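Local coordinates for type II secretion system protein L (Pseudomonas aeruginosa, PDB 6GHU) that forms an inner-membrane part of the type II secretion system, linking the cytoplasmic energy-providing protein to the rest of the secretion machinery, at residues E22-S27 with V33-R38. Sequence-based numbering, arbitrary orientation. Where two conformers were deposited one is given.
Sequences EQLDFS and VALQVR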
loop_
_atom_site.group_PDB
_atom_site.type_symbol
_atom_site.label_atom_id
_atom_site.label_comp_id
_atom_site.label_asym_id
_atom_site.label_seq_id
_atom_site.Cartn_x
_atom_site.Cartn_y
_atom_site.Cartn_z
ATOM N N GLU A 22 -8.865 6.874 0.993
ATOM C CA GLU A 22 -9.656 6.844 -0.230
ATOM C C GLU A 22 -8.824 6.336 -1.397
ATOM O O GLU A 22 -9.330 5.613 -2.261
ATOM C CB GLU A 22 -10.197 8.238 -0.545
ATOM C CG GLU A 22 -11.013 8.867 0.581
ATOM C CD GLU A 22 -12.241 8.049 0.930
ATOM O OE1 GLU A 22 -12.337 7.583 2.083
ATOM O OE2 GLU A 22 -13.101 7.861 0.043
ATOM N N GLN A 23 -7.548 6.701 -1.426
ATOM C CA GLN A 23 -6.660 6.320 -2.510
ATOM C C GLN A 23 -5.243 6.239 -1.966
ATOM O O GLN A 23 -4.878 6.970 -1.039
ATOM C CB GLN A 23 -6.754 7.324 -3.668
ATOM C CG GLN A 23 -5.828 7.045 -4.845
ATOM C CD GLN A 23 -4.434 7.620 -4.654
ATOM O OE1 GLN A 23 -4.174 8.353 -3.697
ATOM N NE2 GLN A 23 -3.531 7.292 -5.571
ATOM N N LEU A 24 -4.453 5.343 -2.545
ATOM C CA LEU A 24 -3.058 5.193 -2.170
ATOM C C LEU A 24 -2.297 4.757 -3.409
ATOM O O LEU A 24 -2.747 3.860 -4.127
ATOM C CB LEU A 24 -2.894 4.169 -1.046
ATOM C CG LEU A 24 -1.508 4.018 -0.422
ATOM C CD1 LEU A 24 -1.638 3.509 1.007
ATOM C CD2 LEU A 24 -0.631 3.074 -1.220
ATOM N N ASP A 25 -1.157 5.387 -3.664
ATOM C CA ASP A 25 -0.352 4.989 -4.801
ATOM C C ASP A 25 1.119 5.056 -4.434
ATOM O O ASP A 25 1.539 5.866 -3.605
ATOM C CB ASP A 25 -0.650 5.840 -6.046
ATOM C CG ASP A 25 -0.145 7.256 -5.928
ATOM O OD1 ASP A 25 1.048 7.477 -6.224
ATOM O OD2 ASP A 25 -0.946 8.147 -5.563
ATOM N N PHE A 26 1.859 4.067 -4.910
ATOM C CA PHE A 26 3.305 4.081 -4.829
ATOM C C PHE A 26 3.871 3.856 -6.218
ATOM O O PHE A 26 3.272 3.178 -7.057
ATOM C CB PHE A 26 3.880 3.018 -3.884
ATOM C CG PHE A 26 5.314 2.679 -4.189
ATOM C CD1 PHE A 26 6.325 3.589 -3.918
ATOM C CD2 PHE A 26 5.646 1.475 -4.787
ATOM C CE1 PHE A 26 7.644 3.300 -4.225
ATOM C CE2 PHE A 26 6.967 1.176 -5.092
ATOM C CZ PHE A 26 7.966 2.089 -4.810
ATOM N N SER A 27 5.033 4.447 -6.438
ATOM C CA SER A 27 5.796 4.304 -7.670
ATOM C C SER A 27 7.281 4.352 -7.344
ATOM O O SER A 27 7.740 5.280 -6.670
ATOM C CB SER A 27 5.444 5.405 -8.673
ATOM O OG SER A 27 6.407 5.464 -9.707
ATOM N N VAL A 33 5.345 7.063 -0.943
ATOM C CA VAL A 33 3.980 6.550 -0.911
ATOM C C VAL A 33 3.047 7.727 -0.652
ATOM O O VAL A 33 3.209 8.442 0.346
ATOM C CB VAL A 33 3.810 5.462 0.164
ATOM C CG1 VAL A 33 2.390 4.902 0.149
ATOM C CG2 VAL A 33 4.832 4.344 -0.041
ATOM N N ALA A 34 2.074 7.924 -1.541
ATOM C CA ALA A 34 1.101 9.004 -1.418
ATOM C C ALA A 34 -0.267 8.441 -1.057
ATOM O O ALA A 34 -0.710 7.438 -1.627
ATOM C CB ALA A 34 0.991 9.811 -2.713
ATOM N N LEU A 35 -0.938 9.107 -0.118
ATOM C CA LEU A 35 -2.212 8.660 0.429
ATOM C C LEU A 35 -3.199 9.817 0.438
ATOM O O LEU A 35 -2.892 10.894 0.959
ATOM C CB LEU A 35 -2.055 8.127 1.863
ATOM C CG LEU A 35 -1.260 6.846 2.112
ATOM C CD1 LEU A 35 0.230 7.128 2.173
ATOM C CD2 LEU A 35 -1.735 6.179 3.398
ATOM N N GLN A 36 -4.380 9.589 -0.132
ATOM C CA GLN A 36 -5.512 10.497 0.015
ATOM C C GLN A 36 -6.363 10.008 1.179
ATOM O O GLN A 36 -6.932 8.912 1.116
ATOM C CB GLN A 36 -6.344 10.548 -1.265
ATOM C CG GLN A 36 -5.614 11.105 -2.471
ATOM C CD GLN A 36 -5.478 12.603 -2.425
ATOM O OE1 GLN A 36 -6.051 13.269 -1.558
ATOM N NE2 GLN A 36 -4.722 13.152 -3.370
ATOM N N VAL A 37 -6.451 10.813 2.238
ATOM C CA VAL A 37 -7.137 10.407 3.456
ATOM C C VAL A 37 -8.264 11.384 3.756
ATOM O O VAL A 37 -8.264 12.538 3.322
ATOM C CB VAL A 37 -6.177 10.309 4.663
ATOM C CG1 VAL A 37 -5.088 9.281 4.404
ATOM C CG2 VAL A 37 -5.559 11.669 4.986
ATOM N N ARG A 38 -9.241 10.894 4.512
ATOM C CA ARG A 38 -10.273 11.730 5.099
ATOM C C ARG A 38 -10.366 11.413 6.584
ATOM O O ARG A 38 -10.068 10.297 7.016
ATOM C CB ARG A 38 -11.638 11.519 4.417
ATOM C CG ARG A 38 -11.717 12.116 3.025
ATOM C CD ARG A 38 -13.155 12.239 2.544
ATOM N NE ARG A 38 -13.302 13.260 1.505
ATOM C CZ ARG A 38 -13.180 13.042 0.196
ATOM N NH1 ARG A 38 -12.906 11.828 -0.267
ATOM N NH2 ARG A 38 -13.334 14.048 -0.657
#
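Leu-24 and Leu-35 run alongside each other on the same face of the sheet, and methyl CD1 of Leu-24 lies against CG (3.5 Å) and CD2 of Leu-35. Leu-24 CD2 reaches obliquely to CG1 of Val-33 (3.8 Å), so one forked side chain bridges two knobs of strand 33-38. Phe-26 CB rests more loosely against CG2 of Val-33. Helix 3-14 covers this greasy face through Leu-5, Leu-6 and Ile-13.

The other face is mostly polar, Ala-34 apart. CG of Gln-23 is anti to its backbone N (chi1 178°), and the bend at chi2 lays the amide forward along its own strand: OE1 sits 3.3 Å from CG of Gln-36, while NE2 gives a nearly straight bond to the anti lone pair of Asp-25 OD2 (2.7 Å), an oxygen in the Gln-23 amide plane. Asp-25 OD2 also abuts the small bump of Ala-34 CB, and its OD1 pairs with Arg-30.

Backbone bonds join Asp-25 and Ala-34 in both directions. At the far end Gln-36 O receives a short but bent bond from Glu-22 N (2.8 Å, 143°) and a weak one from Gln-23 N, while Gln-36 N bonds to Gln-23 O; Glu-22 and Gln-23 thus face the single Gln-36, a classic beta bulge. Glu-22 CG packs at the guanidinium edge of Arg-38, near its plane; the salt bridge is long, and Glu-22 OE1 bonds to Ser-20.

Strand 22-27 also pairs antiparallel with a strand of the second subunit, extending the sheet across the dimer. This is a bulged antiparallel beta hairpin of the ferredoxin-like GspL periplasmic domain.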